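Local atomic coordinates of serine protease pet (Escherichia coli, PDB entry 4OM9), a protein that acts as a secreted autotransporter enterotoxin of enteroaggregative E. coli, a serine protease whose host target is probably the cytoskeletal protein alpha-fodrin. Residues N332-K337 with W351-A356; L107-V112 with A360-G365; Q407-N412 with D432-N437; N604-N609 with G654-D659. All coordinates share one frame; numbering follows the deposited sequence.

Interaction 1: N332-K337 with W351-A356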
loop_
_atom_site.group_PDB
_atom_site.type_symbol
_atom_site.label_atom_id
_atom_site.label_comp_id
_atom_site.label_asym_id
_atom_site.label_seq_id
_atom_site.Cartn_x
_atom_site.Cartn_y
_atom_site.Cartn_z
ATOM N N ASN A 332 -40.631 28.964 -8.732
ATOM C CA ASN A 332 -39.846 30.157 -8.444
ATOM C C ASN A 332 -38.405 29.861 -8.024
ATOM O O ASN A 332 -38.016 28.709 -7.837
ATOM C CB ASN A 332 -40.542 30.975 -7.357
ATOM C CG ASN A 332 -41.850 31.564 -7.843
ATOM O OD1 ASN A 332 -41.862 32.642 -8.423
ATOM N ND2 ASN A 332 -42.951 30.840 -7.648
ATOM N N ASN A 333 -37.614 30.914 -7.867
ATOM C CA ASN A 333 -36.246 30.751 -7.419
ATOM C C ASN A 333 -36.063 31.138 -5.951
ATOM O O ASN A 333 -35.884 32.310 -5.635
ATOM C CB ASN A 333 -35.322 31.578 -8.308
ATOM C CG ASN A 333 -35.300 31.076 -9.729
ATOM O OD1 ASN A 333 -35.559 29.897 -9.989
ATOM N ND2 ASN A 333 -35.002 31.967 -10.663
ATOM N N VAL A 334 -36.121 30.162 -5.054
ATOM C CA VAL A 334 -35.900 30.443 -3.633
ATOM C C VAL A 334 -34.649 29.759 -3.070
ATOM O O VAL A 334 -34.271 28.649 -3.472
ATOM C CB VAL A 334 -37.125 30.030 -2.776
ATOM C CG1 VAL A 334 -38.367 30.753 -3.245
ATOM C CG2 VAL A 334 -37.345 28.532 -2.840
ATOM N N THR A 335 -34.005 30.431 -2.128
ATOM C CA THR A 335 -32.814 29.886 -1.505
ATOM C C THR A 335 -33.092 29.458 -0.074
ATOM O O THR A 335 -33.988 29.985 0.592
ATOM C CB THR A 335 -31.660 30.902 -1.529
ATOM O OG1 THR A 335 -32.001 32.032 -0.720
ATOM C CG2 THR A 335 -31.385 31.374 -2.973
ATOM N N PHE A 336 -32.340 28.466 0.384
ATOM C CA PHE A 336 -32.325 28.146 1.794
ATOM C C PHE A 336 -30.969 28.462 2.393
ATOM O O PHE A 336 -29.933 28.291 1.738
ATOM C CB PHE A 336 -32.657 26.684 2.042
ATOM C CG PHE A 336 -32.455 26.259 3.476
ATOM C CD1 PHE A 336 -33.302 26.721 4.473
ATOM C CD2 PHE A 336 -31.423 25.402 3.820
ATOM C CE1 PHE A 336 -33.134 26.332 5.785
ATOM C CE2 PHE A 336 -31.236 25.004 5.139
ATOM C CZ PHE A 336 -32.090 25.473 6.127
ATOM N N LYS A 337 -30.989 28.924 3.641
ATOM C CA LYS A 337 -29.774 29.164 4.403
ATOM C C LYS A 337 -29.998 28.797 5.856
ATOM O O LYS A 337 -31.076 29.052 6.408
ATOM C CB LYS A 337 -29.340 30.623 4.300
ATOM C CG LYS A 337 -28.076 30.932 5.077
ATOM C CD LYS A 337 -27.628 32.366 4.868
ATOM C CE LYS A 337 -26.337 32.650 5.623
ATOM N NZ LYS A 337 -25.781 33.992 5.281
ATOM N N TRP A 351 -33.663 17.497 -3.310
ATOM C CA TRP A 351 -33.344 18.872 -3.019
ATOM C C TRP A 351 -33.535 19.654 -4.303
ATOM O O TRP A 351 -32.633 19.720 -5.136
ATOM C CB TRP A 351 -31.915 18.985 -2.459
ATOM C CG TRP A 351 -31.499 20.378 -2.113
ATOM C CD1 TRP A 351 -30.713 21.208 -2.868
ATOM C CD2 TRP A 351 -31.856 21.122 -0.927
ATOM N NE1 TRP A 351 -30.561 22.419 -2.223
ATOM C CE2 TRP A 351 -31.245 22.392 -1.047
ATOM C CE3 TRP A 351 -32.635 20.842 0.197
ATOM C CZ2 TRP A 351 -31.395 23.379 -0.058
ATOM C CZ3 TRP A 351 -32.777 21.826 1.173
ATOM C CH2 TRP A 351 -32.158 23.077 1.039
ATOM N N ASN A 352 -34.724 20.226 -4.476
ATOM C CA ASN A 352 -35.021 20.957 -5.708
ATOM C C ASN A 352 -35.221 22.439 -5.455
ATOM O O ASN A 352 -36.152 23.033 -5.938
ATOM C CB ASN A 352 -36.250 20.384 -6.425
ATOM C CG ASN A 352 -36.352 20.869 -7.873
ATOM O OD1 ASN A 352 -35.454 21.545 -8.367
ATOM N ND2 ASN A 352 -37.449 20.545 -8.545
ATOM N N ILE A 353 -34.315 23.016 -4.681
ATOM C CA ILE A 353 -34.173 24.465 -4.582
ATOM C C ILE A 353 -32.674 24.674 -4.592
ATOM O O ILE A 353 -31.913 23.703 -4.626
ATOM C CB ILE A 353 -34.765 25.069 -3.270
ATOM C CG1 ILE A 353 -34.031 24.458 -2.060
ATOM C CG2 ILE A 353 -36.240 24.833 -3.175
ATOM C CD1 ILE A 353 -34.483 24.981 -0.681
ATOM N N LYS A 354 -32.263 25.934 -4.517
ATOM C CA LYS A 354 -30.865 26.270 -4.314
ATOM C C LYS A 354 -30.560 26.507 -2.844
ATOM O O LYS A 354 -31.348 27.136 -2.125
ATOM C CB LYS A 354 -30.494 27.513 -5.127
ATOM C CG LYS A 354 -30.522 27.306 -6.631
ATOM C CD LYS A 354 -29.856 28.476 -7.314
ATOM C CE LYS A 354 -29.869 28.333 -8.836
ATOM N NZ LYS A 354 -30.788 27.256 -9.323
ATOM N N TYR A 355 -29.429 25.986 -2.381
ATOM C CA TYR A 355 -28.894 26.463 -1.116
ATOM C C TYR A 355 -28.348 27.848 -1.451
ATOM O O TYR A 355 -27.863 28.072 -2.566
ATOM C CB TYR A 355 -27.809 25.526 -0.516
ATOM C CG TYR A 355 -27.495 25.923 0.908
ATOM C CD1 TYR A 355 -28.291 25.489 1.958
ATOM C CD2 TYR A 355 -26.454 26.793 1.183
ATOM C CE1 TYR A 355 -28.042 25.902 3.258
ATOM C CE2 TYR A 355 -26.190 27.209 2.453
ATOM C CZ TYR A 355 -26.984 26.764 3.499
ATOM O OH TYR A 355 -26.703 27.195 4.772
ATOM N N ALA A 356 -28.477 28.773 -0.510
ATOM C CA ALA A 356 -27.967 30.136 -0.655
ATOM C C ALA A 356 -26.534 30.184 -1.186
ATOM O O ALA A 356 -25.738 29.282 -0.935
ATOM C CB ALA A 356 -28.052 30.872 0.688
#
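Phe336 and Tyr355 meet where two short parallel strands, 335-337 and 354-355, run side by side. Phe336 N donates to Lys354 O at 3.0 Å. Ala356 N donates to Phe336 O at 2.7 Å, with an almost straight N-H...O angle of 171°. The packed side is the one that carries Phe336 and Tyr355. CG of Phe336 stands anti to its backbone N (chi1 172°), which directs the ring toward Tyr355 and Trp351. Phe336 CD2 lies 3.5 Å from Tyr355 CE1, and the two ring planes are steeply inclined, at 77°. Trp351 presents the edge of its indole, with CH2 3.7 Å from Phe336 CD2. CD1 of Ile353 closes on Phe336 CB. Gln375 binds Trp351 NE1, the backbone N of Tyr355 and Ile353 O, so one amide fixes this turn of chain. Phe336 O also lies over one face of the Tyr355 ring. The Tyr355 hydroxyl is held by Asp359 and Gly338 N.

The other side is looser and more open to solvent. Thr335 and Lys354 sit there, and the Lys354 ammonium turns to Gln373 and Ala374 O. The extended Lys337 chain leads away from the contact. Aromatic and aliphatic groups therefore fill the interior of these beta-helix coils, while polar ends are bound at the margin.

Interaction 2: L107-V112 with A360-G365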
loop_
_atom_site.group_PDB
_atom_site.type_symbol
_atom_site.label_atom_id
_atom_site.label_comp_id
_atom_site.label_asym_id
_atom_site.label_seq_id
_atom_site.Cartn_x
_atom_site.Cartn_y
_atom_site.Cartn_z
ATOM N N LEU A 107 -23.030 25.338 18.405
ATOM C CA LEU A 107 -22.262 26.027 17.389
ATOM C C LEU A 107 -23.190 26.579 16.307
ATOM O O LEU A 107 -24.280 26.054 16.091
ATOM C CB LEU A 107 -21.217 25.077 16.798
ATOM C CG LEU A 107 -20.112 24.567 17.745
ATOM C CD1 LEU A 107 -19.292 23.465 17.089
ATOM C CD2 LEU A 107 -19.202 25.709 18.214
ATOM N N ASN A 108 -22.760 27.636 15.626
ATOM C CA ASN A 108 -23.586 28.283 14.597
ATOM C C ASN A 108 -23.980 27.368 13.406
ATOM O O ASN A 108 -25.024 27.591 12.802
ATOM C CB ASN A 108 -22.874 29.525 14.050
ATOM C CG ASN A 108 -21.567 29.180 13.384
ATOM O OD1 ASN A 108 -20.854 28.290 13.843
ATOM N ND2 ASN A 108 -21.257 29.856 12.278
ATOM N N LYS A 109 -23.157 26.358 13.096
ATOM C CA LYS A 109 -23.435 25.417 11.991
ATOM C C LYS A 109 -23.131 23.962 12.345
ATOM O O LYS A 109 -22.419 23.696 13.303
ATOM C CB LYS A 109 -22.636 25.797 10.736
ATOM C CG LYS A 109 -23.188 27.008 9.981
ATOM C CD LYS A 109 -22.263 27.375 8.829
ATOM C CE LYS A 109 -22.962 27.252 7.475
ATOM N NZ LYS A 109 -21.970 27.369 6.358
ATOM N N TYR A 110 -23.684 23.026 11.577
ATOM C CA TYR A 110 -23.443 21.606 11.829
ATOM C C TYR A 110 -21.996 21.261 11.502
ATOM O O TYR A 110 -21.493 21.623 10.436
ATOM C CB TYR A 110 -24.368 20.707 10.995
ATOM C CG TYR A 110 -25.840 20.869 11.252
ATOM C CD1 TYR A 110 -26.311 21.346 12.474
ATOM C CD2 TYR A 110 -26.772 20.548 10.258
ATOM C CE1 TYR A 110 -27.687 21.503 12.688
ATOM C CE2 TYR A 110 -28.124 20.688 10.464
ATOM C CZ TYR A 110 -28.593 21.174 11.677
ATOM O OH TYR A 110 -29.966 21.323 11.864
ATOM N N VAL A 111 -21.333 20.545 12.400
ATOM C CA VAL A 111 -19.959 20.142 12.138
ATOM C C VAL A 111 -19.870 19.030 11.095
ATOM O O VAL A 111 -20.434 17.944 11.248
ATOM C CB VAL A 111 -19.258 19.695 13.414
ATOM C CG1 VAL A 111 -17.836 19.161 13.092
ATOM C CG2 VAL A 111 -19.187 20.861 14.366
ATOM N N VAL A 112 -19.130 19.304 10.038
ATOM C CA VAL A 112 -19.039 18.371 8.935
ATOM C C VAL A 112 -17.888 17.360 9.139
ATOM O O VAL A 112 -17.982 16.224 8.684
ATOM C CB VAL A 112 -18.887 19.160 7.608
ATOM C CG1 VAL A 112 -18.251 18.343 6.526
ATOM C CG2 VAL A 112 -20.240 19.650 7.148
ATOM N N ALA A 360 -21.856 28.142 2.610
ATOM C CA ALA A 360 -21.666 26.723 2.309
ATOM C C ALA A 360 -22.809 25.879 2.824
ATOM O O ALA A 360 -23.269 26.056 3.947
ATOM C CB ALA A 360 -20.346 26.204 2.902
ATOM N N LEU A 361 -23.248 24.937 2.013
ATOM C CA LEU A 361 -24.222 23.972 2.473
ATOM C C LEU A 361 -23.517 22.821 3.228
ATOM O O LEU A 361 -22.744 22.056 2.645
ATOM C CB LEU A 361 -25.038 23.461 1.282
ATOM C CG LEU A 361 -25.753 22.108 1.351
ATOM C CD1 LEU A 361 -26.582 21.971 2.618
ATOM C CD2 LEU A 361 -26.625 21.918 0.118
ATOM N N HIS A 362 -23.793 22.716 4.529
ATOM C CA HIS A 362 -23.210 21.654 5.368
ATOM C C HIS A 362 -24.134 20.459 5.456
ATOM O O HIS A 362 -25.210 20.541 6.044
ATOM C CB HIS A 362 -22.923 22.159 6.788
ATOM C CG HIS A 362 -21.795 23.138 6.869
ATOM N ND1 HIS A 362 -21.238 23.530 8.067
ATOM C CD2 HIS A 362 -21.120 23.803 5.905
ATOM C CE1 HIS A 362 -20.263 24.390 7.837
ATOM N NE2 HIS A 362 -20.175 24.579 6.532
ATOM N N LYS A 363 -23.712 19.343 4.886
ATOM C CA LYS A 363 -24.515 18.132 4.889
ATOM C C LYS A 363 -23.913 17.048 5.812
ATOM O O LYS A 363 -22.775 16.612 5.612
ATOM C CB LYS A 363 -24.649 17.608 3.454
ATOM C CG LYS A 363 -25.696 16.521 3.279
ATOM C CD LYS A 363 -25.199 15.127 3.637
ATOM C CE LYS A 363 -26.303 14.093 3.442
ATOM N NZ LYS A 363 -25.911 12.827 4.113
ATOM N N ILE A 364 -24.672 16.607 6.808
ATOM C CA ILE A 364 -24.244 15.481 7.655
ATOM C C ILE A 364 -25.368 14.482 7.760
ATOM O O ILE A 364 -26.381 14.598 7.047
ATOM C CB ILE A 364 -23.826 15.894 9.070
ATOM C CG1 ILE A 364 -25.006 16.533 9.816
ATOM C CG2 ILE A 364 -22.654 16.836 9.024
ATOM C CD1 ILE A 364 -24.694 16.898 11.283
ATOM N N GLY A 365 -25.188 13.494 8.629
ATOM C CA GLY A 365 -26.155 12.425 8.775
ATOM C C GLY A 365 -25.974 11.348 7.725
ATOM O O GLY A 365 -25.274 11.540 6.723
HETATM O O HOH W 1 -19.168 27.225 6.479
#
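Lys109 and His362 make the polar half of this contact. Lys109 NZ donates to Ala360 O at 3.0 Å and forms a salt bridge with Asp359. Water 1 accepts from the same ammonium and also binds His362 NE2, at 2.8 Å. On the other side of the imidazole, His362 ND1 donates to Tyr110 O at 3.1 Å, in the carbonyl plane but 22° out of the ring plane. ND1 thus carries a proton, and both ring nitrogens have partners.

The lysine also packs on the ring. Its chain bends at chi3 (118°) and crosses one face of the imidazole at about a right angle. Lys109 CE sits 4.0 Å from the centroid of the His362 ring, close to the normal, as a CH-pi contact.

This is a junction between domains. Segment 107-112 follows strand 102-107 of the trypsin-like protease domain, and strand 361-364 belongs to a parallel sheet of the beta-helix stalk.

The apolar contacts lie further along both segments. Ile364 CD1 touches Tyr110 CB at 3.8 Å, and its CG2 packs against Val112 CA and lies close to the carbonyl O of Val111. Val112 CG2 rests 3.7 Å from His362 CB. Tyr110 also leans on Asp342 of the adjoining strand.

Interaction 3: Q407-N412 with D432-N437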
loop_
_atom_site.group_PDB
_atom_site.type_symbol
_atom_site.label_atom_id
_atom_site.label_comp_id
_atom_site.label_asym_id
_atom_site.label_seq_id
_atom_site.Cartn_x
_atom_site.Cartn_y
_atom_site.Cartn_z
ATOM N N GLN A 407 -22.005 11.119 -5.338
ATOM C CA GLN A 407 -22.356 10.262 -6.454
ATOM C C GLN A 407 -22.829 11.039 -7.676
ATOM O O GLN A 407 -23.785 11.800 -7.599
ATOM C CB GLN A 407 -23.444 9.257 -6.056
ATOM C CG GLN A 407 -23.868 8.390 -7.247
ATOM C CD GLN A 407 -25.001 7.448 -6.945
ATOM O OE1 GLN A 407 -26.168 7.833 -7.004
ATOM N NE2 GLN A 407 -24.672 6.203 -6.641
ATOM N N LEU A 408 -22.160 10.822 -8.806
ATOM C CA LEU A 408 -22.540 11.452 -10.066
ATOM C C LEU A 408 -23.807 10.847 -10.637
ATOM O O LEU A 408 -23.949 9.632 -10.668
ATOM C CB LEU A 408 -21.411 11.328 -11.080
ATOM C CG LEU A 408 -20.055 11.773 -10.543
ATOM C CD1 LEU A 408 -19.041 11.879 -11.660
ATOM C CD2 LEU A 408 -20.187 13.101 -9.840
ATOM N N ASN A 409 -24.728 11.691 -11.102
ATOM C CA ASN A 409 -25.969 11.200 -11.698
ATOM C C ASN A 409 -26.492 12.115 -12.801
ATOM O O ASN A 409 -27.695 12.342 -12.918
ATOM C CB ASN A 409 -27.035 11.030 -10.621
ATOM C CG ASN A 409 -28.188 10.148 -11.069
ATOM O OD1 ASN A 409 -27.988 9.075 -11.634
ATOM N ND2 ASN A 409 -29.408 10.609 -10.828
ATOM N N ALA A 410 -25.580 12.658 -13.602
ATOM C CA ALA A 410 -25.935 13.519 -14.732
ATOM C C ALA A 410 -24.649 13.778 -15.490
ATOM O O ALA A 410 -23.582 13.468 -14.984
ATOM C CB ALA A 410 -26.585 14.841 -14.260
ATOM N N GLU A 411 -24.732 14.338 -16.689
ATOM C CA GLU A 411 -23.526 14.615 -17.468
ATOM C C GLU A 411 -22.843 15.860 -16.930
ATOM O O GLU A 411 -23.513 16.822 -16.575
ATOM C CB GLU A 411 -23.849 14.800 -18.954
ATOM C CG GLU A 411 -24.770 13.742 -19.555
ATOM C CD GLU A 411 -24.022 12.517 -20.076
ATOM O OE1 GLU A 411 -23.568 12.534 -21.256
ATOM O OE2 GLU A 411 -23.905 11.536 -19.305
ATOM N N ASN A 412 -21.516 15.823 -16.845
ATOM C CA ASN A 412 -20.727 16.975 -16.426
ATOM C C ASN A 412 -21.197 17.554 -15.082
ATOM O O ASN A 412 -21.304 18.769 -14.909
ATOM C CB ASN A 412 -20.776 18.050 -17.508
ATOM C CG ASN A 412 -19.510 18.890 -17.555
ATOM O OD1 ASN A 412 -18.402 18.377 -17.384
ATOM N ND2 ASN A 412 -19.670 20.185 -17.788
ATOM N N ASP A 432 -18.392 8.224 -6.361
ATOM C CA ASP A 432 -18.958 7.176 -7.217
ATOM C C ASP A 432 -19.311 7.766 -8.582
ATOM O O ASP A 432 -20.284 8.535 -8.714
ATOM C CB ASP A 432 -20.183 6.544 -6.549
ATOM C CG ASP A 432 -20.805 5.426 -7.373
ATOM O OD1 ASP A 432 -20.238 5.022 -8.411
ATOM O OD2 ASP A 432 -21.877 4.930 -6.974
ATOM N N LEU A 433 -18.510 7.419 -9.590
ATOM C CA LEU A 433 -18.686 7.956 -10.940
ATOM C C LEU A 433 -19.967 7.423 -11.533
ATOM O O LEU A 433 -20.487 7.984 -12.491
ATOM C CB LEU A 433 -17.498 7.601 -11.855
ATOM C CG LEU A 433 -16.115 8.052 -11.387
ATOM C CD1 LEU A 433 -15.066 7.729 -12.410
ATOM C CD2 LEU A 433 -16.085 9.518 -11.088
ATOM N N ASN A 434 -20.460 6.326 -10.972
ATOM C CA ASN A 434 -21.796 5.829 -11.282
ATOM C C ASN A 434 -22.071 5.718 -12.792
ATOM O O ASN A 434 -23.092 6.195 -13.294
ATOM C CB ASN A 434 -22.829 6.736 -10.614
ATOM C CG ASN A 434 -24.238 6.217 -10.760
ATOM O OD1 ASN A 434 -24.447 4.996 -10.857
ATOM N ND2 ASN A 434 -25.220 7.137 -10.815
ATOM N N GLY A 435 -21.148 5.091 -13.523
ATOM C CA GLY A 435 -21.334 4.898 -14.953
ATOM C C GLY A 435 -20.851 6.053 -15.811
ATOM O O GLY A 435 -20.774 5.918 -17.028
ATOM N N HIS A 436 -20.528 7.186 -15.186
ATOM C CA HIS A 436 -20.027 8.360 -15.907
ATOM C C HIS A 436 -18.497 8.353 -16.030
ATOM O O HIS A 436 -17.804 7.763 -15.200
ATOM C CB HIS A 436 -20.482 9.643 -15.212
ATOM C CG HIS A 436 -21.968 9.780 -15.121
ATOM N ND1 HIS A 436 -22.739 10.293 -16.156
ATOM C CD2 HIS A 436 -22.840 9.463 -14.136
ATOM C CE1 HIS A 436 -24.008 10.280 -15.806
ATOM N NE2 HIS A 436 -24.100 9.786 -14.579
ATOM N N ASN A 437 -17.986 9.007 -17.071
ATOM C CA ASN A 437 -16.553 9.212 -17.252
ATOM C C ASN A 437 -16.179 10.566 -16.676
ATOM O O ASN A 437 -16.871 11.554 -16.918
ATOM C CB ASN A 437 -16.156 9.149 -18.739
ATOM C CG ASN A 437 -16.543 7.820 -19.423
ATOM O OD1 ASN A 437 -16.568 6.759 -18.802
ATOM N ND2 ASN A 437 -16.831 7.889 -20.725
HETATM O O HOH W 2 -28.186 6.308 -10.596
HETATM O O HOH W 3 -21.387 11.003 -18.641
#
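Leu408 is held through both its backbone N and its backbone O by segment 432-437. Leu408 N donates to Asp432 O at 3.0 Å, continuing the parallel pairing of Gln407 with Asp432. Leu408 O accepts from Asn434 ND2 at 2.8 Å. That bond lies in the plane of the carbonyl and of the donor amide. Leu408 and Leu433 run side by side, with Leu408 CD1 3.8 Å from Leu433 CD2.

Gln407 reaches out from the same strand. Its CG is anti to the backbone N (chi1 177°) and the chain stays extended, which brings Gln407 NE2 to 3.1 Å from Asp432 OD2. The acceptor lies in the plane of the Gln407 amide, but the donor meets the carboxylate from above its plane. The Gln407 amide also stacks on that of Asn434, with the planes 19° apart.

His436 fits inside the bend of residues 408-411. Ala410 O lies over one face of its ring, and CD2 faces Leu408 CB. Water 3 sits at the ring edge, 2.9 Å from His436 ND1, and donates to Glu411 OE2. Water 2 donates to Asn409 OD1 and accepts from Asn434 ND2.

A second shell sets these groups. Asp432 OD1 accepts from Asn434 N at 2.9 Å, forming an Asx turn. It overlaps a type I' turn from Leu433 to His436, closed by His436 N to Leu433 O.

Around this corner, strand 385-388 pairs with 404-408 on one side. Strand 451-453 follows 429-432 on the other, and its neighbour Ser455 binds Asp432 OD2.

Interaction 4: N604-N609 with G654-D659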
loop_
_atom_site.group_PDB
_atom_site.type_symbol
_atom_site.label_atom_id
_atom_site.label_comp_id
_atom_site.label_asym_id
_atom_site.label_seq_id
_atom_site.Cartn_x
_atom_site.Cartn_y
_atom_site.Cartn_z
ATOM N N ASN A 604 -1.684 -8.250 -15.893
ATOM C CA ASN A 604 -0.904 -8.393 -17.123
ATOM C C ASN A 604 -0.466 -7.085 -17.761
ATOM O O ASN A 604 -1.243 -6.159 -17.891
ATOM C CB ASN A 604 -1.681 -9.231 -18.146
ATOM C CG ASN A 604 -1.652 -10.697 -17.795
ATOM O OD1 ASN A 604 -0.787 -11.121 -17.025
ATOM N ND2 ASN A 604 -2.599 -11.478 -18.324
ATOM N N ILE A 605 0.797 -7.013 -18.158
ATOM C CA ILE A 605 1.304 -5.801 -18.772
ATOM C C ILE A 605 1.479 -5.963 -20.284
ATOM O O ILE A 605 2.094 -6.925 -20.736
ATOM C CB ILE A 605 2.649 -5.391 -18.160
ATOM C CG1 ILE A 605 2.541 -5.204 -16.645
ATOM C CG2 ILE A 605 3.172 -4.131 -18.828
ATOM C CD1 ILE A 605 3.864 -4.788 -16.008
ATOM N N GLN A 606 0.908 -5.040 -21.052
ATOM C CA GLN A 606 1.222 -4.909 -22.473
ATOM C C GLN A 606 2.025 -3.623 -22.643
ATOM O O GLN A 606 1.596 -2.563 -22.191
ATOM C CB GLN A 606 -0.042 -4.881 -23.348
ATOM C CG GLN A 606 -0.977 -6.088 -23.212
ATOM C CD GLN A 606 -1.789 -6.096 -21.908
ATOM O OE1 GLN A 606 -2.364 -5.076 -21.499
ATOM N NE2 GLN A 606 -1.832 -7.252 -21.250
ATOM N N ALA A 607 3.200 -3.711 -23.264
ATOM C CA ALA A 607 4.070 -2.540 -23.362
ATOM C C ALA A 607 4.534 -2.310 -24.783
ATOM O O ALA A 607 4.917 -3.245 -25.487
ATOM C CB ALA A 607 5.268 -2.670 -22.426
ATOM N N LYS A 608 4.504 -1.057 -25.205
ATOM C CA LYS A 608 4.963 -0.704 -26.531
ATOM C C LYS A 608 5.912 0.477 -26.439
ATOM O O LYS A 608 5.558 1.513 -25.875
ATOM C CB LYS A 608 3.777 -0.380 -27.442
ATOM C CG LYS A 608 4.158 0.021 -28.855
ATOM C CD LYS A 608 2.985 0.683 -29.572
ATOM C CE LYS A 608 1.765 -0.251 -29.768
ATOM N NZ LYS A 608 0.804 -0.270 -28.594
ATOM N N ASN A 609 7.114 0.302 -26.992
ATOM C CA ASN A 609 8.149 1.334 -26.972
ATOM C C ASN A 609 8.223 2.049 -25.616
ATOM O O ASN A 609 8.273 3.273 -25.541
ATOM C CB ASN A 609 7.904 2.352 -28.088
ATOM C CG ASN A 609 9.043 3.352 -28.226
ATOM O OD1 ASN A 609 10.222 2.977 -28.184
ATOM N ND2 ASN A 609 8.694 4.639 -28.352
ATOM N N GLY A 654 2.065 -11.265 -16.206
ATOM C CA GLY A 654 2.817 -11.484 -17.427
ATOM C C GLY A 654 3.147 -10.191 -18.139
ATOM O O GLY A 654 2.542 -9.154 -17.855
ATOM N N ILE A 655 4.105 -10.265 -19.062
ATOM C CA ILE A 655 4.561 -9.104 -19.821
ATOM C C ILE A 655 4.655 -9.355 -21.344
ATOM O O ILE A 655 5.442 -10.194 -21.828
ATOM C CB ILE A 655 5.941 -8.621 -19.307
ATOM C CG1 ILE A 655 5.921 -8.422 -17.776
ATOM C CG2 ILE A 655 6.359 -7.352 -20.026
ATOM C CD1 ILE A 655 7.087 -7.605 -17.210
ATOM N N MET A 656 3.841 -8.619 -22.093
ATOM C CA MET A 656 3.955 -8.564 -23.547
ATOM C C MET A 656 4.491 -7.202 -23.952
ATOM O O MET A 656 3.815 -6.186 -23.787
ATOM C CB MET A 656 2.609 -8.803 -24.224
ATOM C CG MET A 656 1.866 -10.002 -23.718
ATOM S SD MET A 656 0.128 -9.986 -24.202
ATOM C CE MET A 656 -0.439 -11.532 -23.487
ATOM N N ALA A 657 5.687 -7.179 -24.514
ATOM C CA ALA A 657 6.354 -5.920 -24.791
ATOM C C ALA A 657 6.956 -5.871 -26.199
ATOM O O ALA A 657 7.337 -6.883 -26.765
ATOM C CB ALA A 657 7.448 -5.663 -23.725
ATOM N N THR A 658 7.035 -4.675 -26.755
ATOM C CA THR A 658 7.714 -4.456 -28.017
ATOM C C THR A 658 8.678 -3.291 -27.807
ATOM O O THR A 658 8.265 -2.221 -27.352
ATOM C CB THR A 658 6.715 -4.150 -29.162
ATOM O OG1 THR A 658 5.897 -5.302 -29.409
ATOM C CG2 THR A 658 7.451 -3.782 -30.444
ATOM N N ASP A 659 9.958 -3.514 -28.108
ATOM C CA ASP A 659 11.013 -2.531 -27.847
ATOM C C ASP A 659 11.053 -2.033 -26.398
ATOM O O ASP A 659 10.594 -2.720 -25.491
ATOM C CB ASP A 659 10.858 -1.358 -28.801
ATOM C CG ASP A 659 10.995 -1.784 -30.262
ATOM O OD1 ASP A 659 12.012 -2.428 -30.610
ATOM O OD2 ASP A 659 10.078 -1.494 -31.054
#
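Asn604 opens the contact with its side chain: Asn604 OD1 accepts a weak bond from Gly654 N at 3.0 Å. CG lies beside its own backbone N (chi1 -76°), and the amide turns across toward the next strand. The bond is strongly bent, at 124°.

Ile605 makes the first regular ladder bonds. Its N donates to Gly654 O, and Ile605 O accepts from Met656 N at 2.8 Å. Its side chain lies on the buried face, beside Ile655. The CD1 methyls of Ile605 and Ile655 are 4.4 Å apart, and Ile612 packs against Ile605 from within.

Gln606 is on the opposite face. It runs alongside Met656, with Gln606 CG 4.2 Å from the Met656 SD. The Met656 chain is extended, whereas Gln606 bends at chi2.

Ala607 returns to the buried face. Ala607 CB is 3.9 Å from Ala657 CB, and here the CA atoms of Ala607 and Ala657 make the closest approach of the two strands, at 4.3 Å. Its N donates to Met656 O and its O accepts from Thr658 N.

Lys608 faces out beside Thr658, and its ammonium turns away to a salt bridge with Glu589. Asn609 ends the run: Asn609 N donates to Thr658 O at 2.8 Å, while its side chain binds Asp590. Across from it, Asp659 is held by Arg680.

Residues 604-608 of strand 599-608 and strand 655-658 run parallel within 1° and in exact register. On the buried face like residues adjoin, Ile605 by Ile655 and Ala607 by Ala657. This is the coil-on-coil ladder of a right-handed beta-helix, the stalk of autotransporter passenger domains.

In the fold
Interactions 1 and 2 touch: their centres lie about 17 Å apart, and Tyr355 packs on Ala360 and Leu361. Interaction 1 is nested within the long loop that interaction 2 closes, and strand 354-355 is followed directly by strand 361-364. Interaction 3 follows, its centre about 23 Å from that of interaction 1. The two share the sheet that contains strands 348-352, 404-408 and 429-432. Interaction 4 comes last, centred about 32 Å from interaction 3 and 54 Å from interaction 1. Interactions 1, 3 and 4 thus join coils successively farther along the stalk, while interaction 2 fastens the protease domain to it.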